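Cytosine deaminase (Klebsiella pneumoniae, PDB 4R85) probably deaminates cytosine and 5-methylcytosine by hydrolysis, using an iron(II) centre held in an amidohydrolase barrel. Local coordinates at residues V174-H180 with L205-D211; R115-T121 with Q145-Q151; G234-S240 with S263-I268. One frame throughout, in Å; residues are numbered along the deposited sequence.

Contact 1. Residues V174-H180 with L205-D211; sequences VVGGIPH and LVDVHCD. With FE2 (Fe (II) ion), chain H; 17E (5-methylcytosine), chain G.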
loop_
_atom_site.group_PDB
_atom_site.type_symbol
_atom_site.label_atom_id
_atom_site.label_comp_id
_atom_site.label_asym_id
_atom_site.label_seq_id
_atom_site.Cartn_x
_atom_site.Cartn_y
_atom_site.Cartn_z
ATOM N N VAL A 174 25.571 7.167 14.674
ATOM C CA VAL A 174 24.778 6.151 15.360
ATOM C C VAL A 174 25.467 4.790 15.325
ATOM O O VAL A 174 26.048 4.402 14.302
ATOM C CB VAL A 174 23.363 6.022 14.730
ATOM C CG1 VAL A 174 22.439 5.203 15.626
ATOM C CG2 VAL A 174 22.763 7.387 14.483
ATOM N N VAL A 175 25.414 4.074 16.448
ATOM C CA VAL A 175 25.957 2.721 16.524
ATOM C C VAL A 175 24.884 1.689 16.181
ATOM O O VAL A 175 23.812 1.664 16.801
ATOM C CB VAL A 175 26.506 2.403 17.924
ATOM C CG1 VAL A 175 26.930 0.942 18.002
ATOM C CG2 VAL A 175 27.673 3.329 18.272
ATOM N N GLY A 176 25.179 0.824 15.206
ATOM C CA GLY A 176 24.225 -0.182 14.771
ATOM C C GLY A 176 24.509 -1.570 15.318
ATOM O O GLY A 176 25.367 -1.744 16.177
ATOM N N GLY A 177 23.782 -2.563 14.814
ATOM C CA GLY A 177 23.982 -3.937 15.235
ATOM C C GLY A 177 23.030 -4.884 14.527
ATOM O O GLY A 177 22.117 -4.441 13.836
ATOM N N ILE A 178 23.239 -6.186 14.708
ATOM C CA ILE A 178 22.364 -7.191 14.099
ATOM C C ILE A 178 22.427 -8.513 14.895
ATOM O O ILE A 178 22.766 -9.573 14.359
ATOM C CB ILE A 178 22.700 -7.360 12.573
ATOM C CG1 ILE A 178 21.583 -8.108 11.833
ATOM C CG2 ILE A 178 24.105 -7.966 12.355
ATOM C CD1 ILE A 178 21.840 -8.298 10.349
ATOM N N PRO A 179 22.082 -8.450 16.199
ATOM C CA PRO A 179 22.299 -9.571 17.122
ATOM C C PRO A 179 21.629 -10.864 16.684
ATOM O O PRO A 179 22.195 -11.930 16.923
ATOM C CB PRO A 179 21.686 -9.070 18.445
ATOM C CG PRO A 179 20.782 -7.940 18.057
ATOM C CD PRO A 179 21.481 -7.297 16.890
ATOM N N HIS A 180 20.455 -10.785 16.052
ATOM C CA HIS A 180 19.764 -11.998 15.605
ATOM C C HIS A 180 20.522 -12.727 14.493
ATOM O O HIS A 180 20.274 -13.911 14.232
ATOM C CB HIS A 180 18.345 -11.661 15.130
ATOM C CG HIS A 180 18.319 -10.803 13.909
ATOM N ND1 HIS A 180 18.493 -9.438 13.963
ATOM C CD2 HIS A 180 18.177 -11.115 12.598
ATOM C CE1 HIS A 180 18.455 -8.942 12.740
ATOM N NE2 HIS A 180 18.264 -9.936 11.893
ATOM N N LEU A 205 24.432 7.812 19.412
ATOM C CA LEU A 205 23.108 7.213 19.453
ATOM C C LEU A 205 23.224 5.735 19.086
ATOM O O LEU A 205 24.285 5.282 18.658
ATOM C CB LEU A 205 22.171 7.927 18.474
ATOM C CG LEU A 205 22.021 9.441 18.672
ATOM C CD1 LEU A 205 20.943 10.001 17.742
ATOM C CD2 LEU A 205 21.677 9.746 20.124
ATOM N N VAL A 206 22.136 4.993 19.263
ATOM C CA VAL A 206 22.102 3.563 18.951
ATOM C C VAL A 206 20.862 3.241 18.128
ATOM O O VAL A 206 19.768 3.688 18.460
ATOM C CB VAL A 206 22.052 2.725 20.248
ATOM C CG1 VAL A 206 21.771 1.250 19.951
ATOM C CG2 VAL A 206 23.350 2.877 21.014
ATOM N N ASP A 207 21.029 2.482 17.050
ATOM C CA ASP A 207 19.886 1.993 16.277
ATOM C C ASP A 207 20.209 0.609 15.727
ATOM O O ASP A 207 21.007 0.482 14.805
ATOM C CB ASP A 207 19.562 2.935 15.124
ATOM C CG ASP A 207 18.195 2.676 14.520
ATOM O OD1 ASP A 207 17.526 3.659 14.117
ATOM O OD2 ASP A 207 17.776 1.501 14.447
ATOM N N VAL A 208 19.567 -0.413 16.286
ATOM C CA VAL A 208 19.950 -1.799 16.054
ATOM C C VAL A 208 18.893 -2.555 15.249
ATOM O O VAL A 208 17.696 -2.447 15.535
ATOM C CB VAL A 208 20.165 -2.519 17.410
ATOM C CG1 VAL A 208 20.327 -4.017 17.216
ATOM C CG2 VAL A 208 21.372 -1.935 18.141
ATOM N N HIS A 209 19.345 -3.314 14.249
ATOM C CA HIS A 209 18.497 -4.288 13.548
ATOM C C HIS A 209 18.283 -5.435 14.515
ATOM O O HIS A 209 19.145 -6.282 14.695
ATOM C CB HIS A 209 19.187 -4.801 12.282
ATOM C CG HIS A 209 19.052 -3.878 11.114
ATOM N ND1 HIS A 209 19.610 -2.619 11.093
ATOM C CD2 HIS A 209 18.410 -4.027 9.932
ATOM C CE1 HIS A 209 19.320 -2.029 9.947
ATOM N NE2 HIS A 209 18.595 -2.865 9.225
ATOM N N CYS A 210 17.139 -5.456 15.165
ATOM C CA CYS A 210 17.091 -6.200 16.406
ATOM C C CYS A 210 16.705 -7.677 16.290
ATOM O O CYS A 210 17.489 -8.558 16.622
ATOM C CB CYS A 210 16.232 -5.459 17.427
ATOM S SG CYS A 210 16.552 -6.086 19.034
ATOM N N ASP A 211 15.501 -7.955 15.838
ATOM C CA ASP A 211 15.080 -9.343 15.699
ATOM C C ASP A 211 14.320 -9.482 14.382
ATOM O O ASP A 211 13.110 -9.734 14.369
ATOM C CB ASP A 211 14.199 -9.756 16.896
ATOM C CG ASP A 211 14.987 -9.851 18.214
ATOM O OD1 ASP A 211 14.741 -9.033 19.130
ATOM O OD2 ASP A 211 15.848 -10.759 18.344
HETATM FE FE FE2 H . 16.953 -2.076 7.739
HETATM N N1 17E G . 19.985 -5.693 5.736
HETATM C C2 17E G . 19.266 -6.225 6.725
HETATM O O2 17E G . 19.883 -7.030 7.648
HETATM N N3 17E G . 17.956 -5.990 6.844
HETATM C C4 17E G . 17.323 -5.208 5.954
HETATM N N4 17E G . 15.922 -4.965 6.090
HETATM C C5 17E G . 18.034 -4.627 4.902
HETATM C C6 17E G . 19.397 -4.896 4.821
HETATM C CM5 17E G . 17.345 -3.751 3.905
HETATM O O HOH W 1 21.712 -1.184 12.510
#
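Iron binding is the strongest polar feature: H209 NE2 lies 2.4 Å from FE, and H56, H58, H241 and D308 complete the metal site. Water 1 donates to D207 O (2.9 Å) and accepts from H209 ND1 (2.9 Å), with a weak third bond from G177 N. The backbones pair in parallel, V175 N to L205 O at 2.8 Å and D207 N to V175 O at 2.9 Å; H209 N reaches G177 O at 3.0 Å. H180 ND1 adds weak bonds to H209 O (3.3 Å) and C210 O (3.0 Å), holding its ring against the end of strand 205-209 and the turn after it. V174 CG1 packs on L205 CB at 4.0 Å and P179 CD on V208 CG1 at 3.5 Å, while V175, V206 and V208 meet helix 185-202. I178 CD1 lies 3.6 Å from 17E O2. Strands 174-175 and 205-209, joined by helix 185-202, form a beta-alpha-beta unit of the amidohydrolase TIM barrel, with metal and substrate at the C-terminal strand ends.

Contact 2. Residues R115-T121 with Q145-Q151; sequences RTHVDVT and QIVAFPQ. With 17E (5-methylcytosine), chain G.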
loop_
_atom_site.group_PDB
_atom_site.type_symbol
_atom_site.label_atom_id
_atom_site.label_comp_id
_atom_site.label_asym_id
_atom_site.label_seq_id
_atom_site.Cartn_x
_atom_site.Cartn_y
_atom_site.Cartn_z
ATOM N N ARG A 115 17.819 9.005 8.396
ATOM C CA ARG A 115 18.845 8.219 9.065
ATOM C C ARG A 115 19.171 7.017 8.184
ATOM O O ARG A 115 18.299 6.186 7.915
ATOM C CB ARG A 115 18.381 7.774 10.454
ATOM C CG ARG A 115 19.355 6.819 11.146
ATOM C CD ARG A 115 18.831 6.401 12.521
ATOM N NE ARG A 115 19.034 7.450 13.521
ATOM C CZ ARG A 115 18.655 7.334 14.786
ATOM N NH1 ARG A 115 18.042 6.223 15.179
ATOM N NH2 ARG A 115 18.878 8.323 15.649
ATOM N N THR A 116 20.412 6.939 7.708
ATOM C CA THR A 116 20.787 5.840 6.831
ATOM C C THR A 116 21.674 4.868 7.577
ATOM O O THR A 116 22.539 5.279 8.346
ATOM C CB THR A 116 21.511 6.306 5.538
ATOM O OG1 THR A 116 21.745 5.172 4.694
ATOM C CG2 THR A 116 22.852 6.960 5.851
ATOM N N HIS A 117 21.431 3.580 7.372
ATOM C CA HIS A 117 22.372 2.563 7.812
ATOM C C HIS A 117 23.397 2.359 6.698
ATOM O O HIS A 117 23.060 2.452 5.515
ATOM C CB HIS A 117 21.633 1.260 8.156
ATOM C CG HIS A 117 20.696 1.413 9.313
ATOM N ND1 HIS A 117 20.966 0.900 10.563
ATOM C CD2 HIS A 117 19.525 2.084 9.425
ATOM C CE1 HIS A 117 19.989 1.232 11.392
ATOM N NE2 HIS A 117 19.104 1.950 10.726
ATOM N N VAL A 118 24.655 2.136 7.075
ATOM C CA VAL A 118 25.710 1.845 6.112
ATOM C C VAL A 118 26.454 0.602 6.564
ATOM O O VAL A 118 26.899 0.535 7.701
ATOM C CB VAL A 118 26.738 2.988 6.015
ATOM C CG1 VAL A 118 27.770 2.687 4.909
ATOM C CG2 VAL A 118 26.039 4.298 5.762
ATOM N N ASP A 119 26.599 -0.375 5.671
ATOM C CA ASP A 119 27.266 -1.629 6.006
ATOM C C ASP A 119 28.757 -1.378 6.265
ATOM O O ASP A 119 29.477 -0.921 5.380
ATOM C CB ASP A 119 27.048 -2.643 4.874
ATOM C CG ASP A 119 27.687 -3.996 5.140
ATOM O OD1 ASP A 119 27.666 -4.830 4.206
ATOM O OD2 ASP A 119 28.198 -4.244 6.256
ATOM N N VAL A 120 29.207 -1.659 7.488
ATOM C CA VAL A 120 30.615 -1.459 7.838
ATOM C C VAL A 120 31.368 -2.790 7.934
ATOM O O VAL A 120 32.546 -2.818 8.274
ATOM C CB VAL A 120 30.797 -0.642 9.140
ATOM C CG1 VAL A 120 30.172 0.748 8.992
ATOM C CG2 VAL A 120 30.193 -1.370 10.335
ATOM N N THR A 121 30.689 -3.894 7.634
ATOM C CA THR A 121 31.401 -5.153 7.428
ATOM C C THR A 121 31.918 -5.160 5.990
ATOM O O THR A 121 31.535 -5.980 5.151
ATOM C CB THR A 121 30.562 -6.401 7.769
ATOM O OG1 THR A 121 29.288 -6.325 7.118
ATOM C CG2 THR A 121 30.356 -6.504 9.292
ATOM N N GLN A 145 21.588 11.447 9.206
ATOM C CA GLN A 145 22.304 10.708 10.245
ATOM C C GLN A 145 22.842 9.407 9.679
ATOM O O GLN A 145 22.190 8.765 8.860
ATOM C CB GLN A 145 21.390 10.394 11.423
ATOM C CG GLN A 145 20.917 11.638 12.150
ATOM C CD GLN A 145 20.117 11.304 13.398
ATOM O OE1 GLN A 145 20.027 10.141 13.805
ATOM N NE2 GLN A 145 19.537 12.328 14.017
ATOM N N ILE A 146 24.023 9.005 10.129
ATOM C CA ILE A 146 24.627 7.774 9.614
ATOM C C ILE A 146 24.847 6.727 10.699
ATOM O O ILE A 146 25.486 7.004 11.712
ATOM C CB ILE A 146 25.966 8.066 8.926
ATOM C CG1 ILE A 146 25.733 8.912 7.673
ATOM C CG2 ILE A 146 26.697 6.761 8.600
ATOM C CD1 ILE A 146 26.969 9.641 7.199
ATOM N N VAL A 147 24.328 5.522 10.460
ATOM C CA VAL A 147 24.478 4.403 11.383
ATOM C C VAL A 147 25.558 3.422 10.903
ATOM O O VAL A 147 25.500 2.934 9.769
ATOM C CB VAL A 147 23.171 3.596 11.505
ATOM C CG1 VAL A 147 23.278 2.575 12.652
ATOM C CG2 VAL A 147 21.944 4.519 11.711
ATOM N N ALA A 148 26.528 3.127 11.766
ATOM C CA ALA A 148 27.479 2.045 11.507
ATOM C C ALA A 148 26.803 0.692 11.687
ATOM O O ALA A 148 26.663 0.196 12.802
ATOM C CB ALA A 148 28.679 2.157 12.423
ATOM N N PHE A 149 26.406 0.092 10.571
ATOM C CA PHE A 149 25.592 -1.115 10.564
ATOM C C PHE A 149 26.468 -2.291 10.140
ATOM O O PHE A 149 26.954 -2.319 9.013
ATOM C CB PHE A 149 24.439 -0.934 9.565
ATOM C CG PHE A 149 23.649 -2.196 9.292
ATOM C CD1 PHE A 149 23.105 -2.937 10.330
ATOM C CD2 PHE A 149 23.434 -2.620 7.993
ATOM C CE1 PHE A 149 22.373 -4.090 10.078
ATOM C CE2 PHE A 149 22.703 -3.766 7.729
ATOM C CZ PHE A 149 22.170 -4.504 8.769
ATOM N N PRO A 150 26.705 -3.242 11.056
ATOM C CA PRO A 150 27.576 -4.382 10.746
ATOM C C PRO A 150 26.756 -5.512 10.122
ATOM O O PRO A 150 26.417 -6.471 10.811
ATOM C CB PRO A 150 28.095 -4.799 12.119
ATOM C CG PRO A 150 26.933 -4.456 13.058
ATOM C CD PRO A 150 26.236 -3.249 12.457
ATOM N N GLN A 151 26.443 -5.386 8.835
ATOM C CA GLN A 151 25.562 -6.334 8.146
ATOM C C GLN A 151 25.897 -7.804 8.381
ATOM O O GLN A 151 25.005 -8.636 8.580
ATOM C CB GLN A 151 25.580 -6.068 6.643
ATOM C CG GLN A 151 24.787 -7.071 5.822
ATOM C CD GLN A 151 23.290 -6.913 6.036
ATOM O OE1 GLN A 151 22.635 -6.134 5.347
ATOM N NE2 GLN A 151 22.750 -7.639 7.005
HETATM N N1 17E G . 19.985 -5.693 5.736
HETATM C C2 17E G . 19.266 -6.225 6.725
HETATM O O2 17E G . 19.883 -7.030 7.648
HETATM N N3 17E G . 17.956 -5.990 6.844
HETATM C C4 17E G . 17.323 -5.208 5.954
HETATM N N4 17E G . 15.922 -4.965 6.090
HETATM C C5 17E G . 18.034 -4.627 4.902
HETATM C C6 17E G . 19.397 -4.896 4.821
HETATM C CM5 17E G . 17.345 -3.751 3.905
#
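Q145, two residues into strand 143-149, is bonded through both its side chain and its backbone. Its OE1 takes two bonds from one guanidinium, R115 NE at 2.9 Å and R115 NH2 at 2.8 Å, while Q145 O receives T116 N at 2.8 Å. I146 turns to the other face of the sheet, where its CG2 meets V118 CG2 at 3.8 Å. At V147 the parallel ladder continues: V147 N donates to T116 O (2.8 Å) and V147 O accepts from V118 N (2.9 Å). V147 CG2 sits over the H117 ring, 3.8 Å from its centroid and 8° off the normal, a clear CH-pi contact. A148 CB touches V120 CG1 at 4.0 Å. F149 N bonds V118 O at 2.9 Å and F149 O takes V120 N at 2.8 Å; its ring receives the edge of H117 in an offset edge-to-face pair, with centroids 5.8 Å apart and planes at 88°. P150, centre of an inverse gamma turn, leads to Q151. There Q151 N makes a weak 3.3 Å bond to D119 OD2, which also accepts T121 N at 2.9 Å, an Asx turn. The side-chain amide of Q151 reads the substrate: OE1 accepts from 17E N1 at 2.7 Å and NE2 donates to 17E O2 at 3.0 Å. In the barrel, strand 111-119 runs between 47-57 and 143-149. Helix 126-137, the crossover between the paired strands, covers V118 and I146, and helix 160-170 covers V120, A148 and P150.

Contact 3. Residues G234-S240 with S263-I268; sequences GAQVTAS and SGINFI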
loop_
_atom_site.group_PDB
_atom_site.type_symbol
_atom_site.label_atom_id
_atom_site.label_comp_id
_atom_site.label_asym_id
_atom_site.label_seq_id
_atom_site.Cartn_x
_atom_site.Cartn_y
_atom_site.Cartn_z
ATOM N N GLY A 234 17.943 5.343 27.278
ATOM C CA GLY A 234 16.796 4.934 26.480
ATOM C C GLY A 234 16.406 5.854 25.332
ATOM O O GLY A 234 16.154 5.394 24.220
ATOM N N ALA A 235 16.355 7.155 25.597
ATOM C CA ALA A 235 15.989 8.137 24.572
ATOM C C ALA A 235 16.936 8.086 23.361
ATOM O O ALA A 235 16.550 8.429 22.242
ATOM C CB ALA A 235 15.957 9.547 25.170
ATOM N N GLN A 236 18.161 7.636 23.590
ATOM C CA GLN A 236 19.185 7.610 22.544
ATOM C C GLN A 236 19.238 6.267 21.820
ATOM O O GLN A 236 20.115 6.042 20.983
ATOM C CB GLN A 236 20.560 7.920 23.137
ATOM C CG GLN A 236 20.739 9.369 23.599
ATOM C CD GLN A 236 20.005 9.669 24.884
ATOM O OE1 GLN A 236 20.088 8.912 25.854
ATOM N NE2 GLN A 236 19.269 10.774 24.900
ATOM N N VAL A 237 18.301 5.380 22.143
ATOM C CA VAL A 237 18.328 4.015 21.629
ATOM C C VAL A 237 17.073 3.678 20.835
ATOM O O VAL A 237 15.961 3.922 21.289
ATOM C CB VAL A 237 18.487 2.993 22.783
ATOM C CG1 VAL A 237 18.424 1.552 22.249
ATOM C CG2 VAL A 237 19.814 3.239 23.518
ATOM N N THR A 238 17.264 3.119 19.644
ATOM C CA THR A 238 16.152 2.647 18.829
ATOM C C THR A 238 16.332 1.174 18.496
ATOM O O THR A 238 17.451 0.721 18.218
ATOM C CB THR A 238 16.009 3.464 17.522
ATOM O OG1 THR A 238 15.739 4.838 17.839
ATOM C CG2 THR A 238 14.866 2.921 16.664
ATOM N N ALA A 239 15.232 0.423 18.549
ATOM C CA ALA A 239 15.200 -0.942 18.042
ATOM C C ALA A 239 14.443 -0.949 16.719
ATOM O O ALA A 239 13.257 -0.598 16.669
ATOM C CB ALA A 239 14.519 -1.871 19.059
ATOM N N SER A 240 15.120 -1.344 15.644
ATOM C CA SER A 240 14.488 -1.415 14.334
ATOM C C SER A 240 14.159 -2.865 14.018
ATOM O O SER A 240 14.847 -3.764 14.485
ATOM C CB SER A 240 15.423 -0.851 13.259
ATOM O OG SER A 240 15.575 0.561 13.373
ATOM N N SER A 263 12.389 1.193 29.806
ATOM C CA SER A 263 13.670 1.466 29.146
ATOM C C SER A 263 13.666 2.800 28.400
ATOM O O SER A 263 14.703 3.460 28.271
ATOM C CB SER A 263 14.020 0.343 28.172
ATOM O OG SER A 263 13.223 0.438 26.998
ATOM N N GLY A 264 12.500 3.181 27.896
ATOM C CA GLY A 264 12.348 4.436 27.183
ATOM C C GLY A 264 12.851 4.405 25.748
ATOM O O GLY A 264 12.905 5.452 25.106
ATOM N N ILE A 265 13.196 3.223 25.232
ATOM C CA ILE A 265 13.707 3.135 23.857
ATOM C C ILE A 265 12.627 3.347 22.795
ATOM O O ILE A 265 11.429 3.242 23.082
ATOM C CB ILE A 265 14.452 1.806 23.571
ATOM C CG1 ILE A 265 13.480 0.624 23.463
ATOM C CG2 ILE A 265 15.542 1.562 24.608
ATOM C CD1 ILE A 265 14.151 -0.680 23.014
ATOM N N ASN A 266 13.068 3.651 21.574
ATOM C CA ASN A 266 12.172 3.873 20.445
ATOM C C ASN A 266 12.114 2.640 19.560
ATOM O O ASN A 266 12.997 1.790 19.621
ATOM C CB ASN A 266 12.650 5.062 19.594
ATOM C CG ASN A 266 12.792 6.343 20.397
ATOM O OD1 ASN A 266 11.815 7.048 20.634
ATOM N ND2 ASN A 266 14.014 6.653 20.804
ATOM N N PHE A 267 11.072 2.558 18.740
ATOM C CA PHE A 267 10.892 1.451 17.812
ATOM C C PHE A 267 10.654 1.955 16.398
ATOM O O PHE A 267 9.928 2.921 16.185
ATOM C CB PHE A 267 9.718 0.569 18.252
ATOM C CG PHE A 267 10.005 -0.228 19.487
ATOM C CD1 PHE A 267 10.302 -1.576 19.396
ATOM C CD2 PHE A 267 10.017 0.381 20.738
ATOM C CE1 PHE A 267 10.577 -2.312 20.533
ATOM C CE2 PHE A 267 10.314 -0.343 21.872
ATOM C CZ PHE A 267 10.581 -1.693 21.773
ATOM N N ILE A 268 11.273 1.299 15.422
ATOM C CA ILE A 268 10.972 1.602 14.031
ATOM C C ILE A 268 10.445 0.344 13.345
ATOM O O ILE A 268 11.013 -0.737 13.494
ATOM C CB ILE A 268 12.203 2.160 13.290
ATOM C CG1 ILE A 268 12.594 3.536 13.868
ATOM C CG2 ILE A 268 11.922 2.269 11.789
ATOM C CD1 ILE A 268 13.901 4.076 13.304
HETATM O O HOH W 2 16.562 4.778 29.914
HETATM O O HOH W 3 14.267 9.727 21.904
HETATM O O HOH W 4 10.876 -2.238 15.984
#
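G234 begins the 3-10 turn tight against the end of helix 250-263, its CA 3.1 Å from S263 O. A side chain here would collide with that carbonyl. Water 2 joins the same parts, accepting from G234 N (3.0 Å) and donating to S263 O (2.8 Å). A235 O is linked through water 3 to N266 ND2; the other end of this amide, N266 OD1, is hydrogen-bonded to N302. The turn closes with V237 N on G234 O at 3.0 Å, and the strand starts. V237 O accepts N266 N at 2.9 Å, plus a weak bond from N266 ND2 at 3.4 Å, while V237 CG1 packs on I265 CG2 at 3.7 Å. T238 CG2 meets I268 CG1 at 3.7 Å. A239 carries the parallel ladder onward: its N donates to N266 O (2.8 Å) and its O accepts I268 N (3.0 Å). A239 CB touches I265 CD1 at 4.1 Å. S240 OG lies 3.7 Å from I268 CB and is hydrogen-bonded to D207 and H56. Strand 237-240 sits between 205-209 and 266-269 in the barrel wall; helix 220-231 packs on V237, A239, I265 and F267, whereas helix 350-355 meets T238 and N266 on the other face.

Overall arrangement
The three contacts follow one another along the chain and join parallel strands of one barrel wall. Contact 2 is continued by contact 1 where A148 N and V174 O lie 2.9 Å apart, and contact 1 by contact 3 where V208 O lies 2.8 Å from S240 N. Their centres are about 9 and 10 Å apart, against about 17 Å for contacts 2 and 3. D207 ties the wall together inside: OD1 forms a salt bridge with R115 NH1 at 2.8 Å, and OD2 lies 2.6 Å from S240 OG. Contacts 1 and 2 share the substrate pocket, contributing I178 and H209, and F149 and Q151, respectively. Contact 3 stands farther back: the side chain of S240 is about 6 Å from the bound FE2.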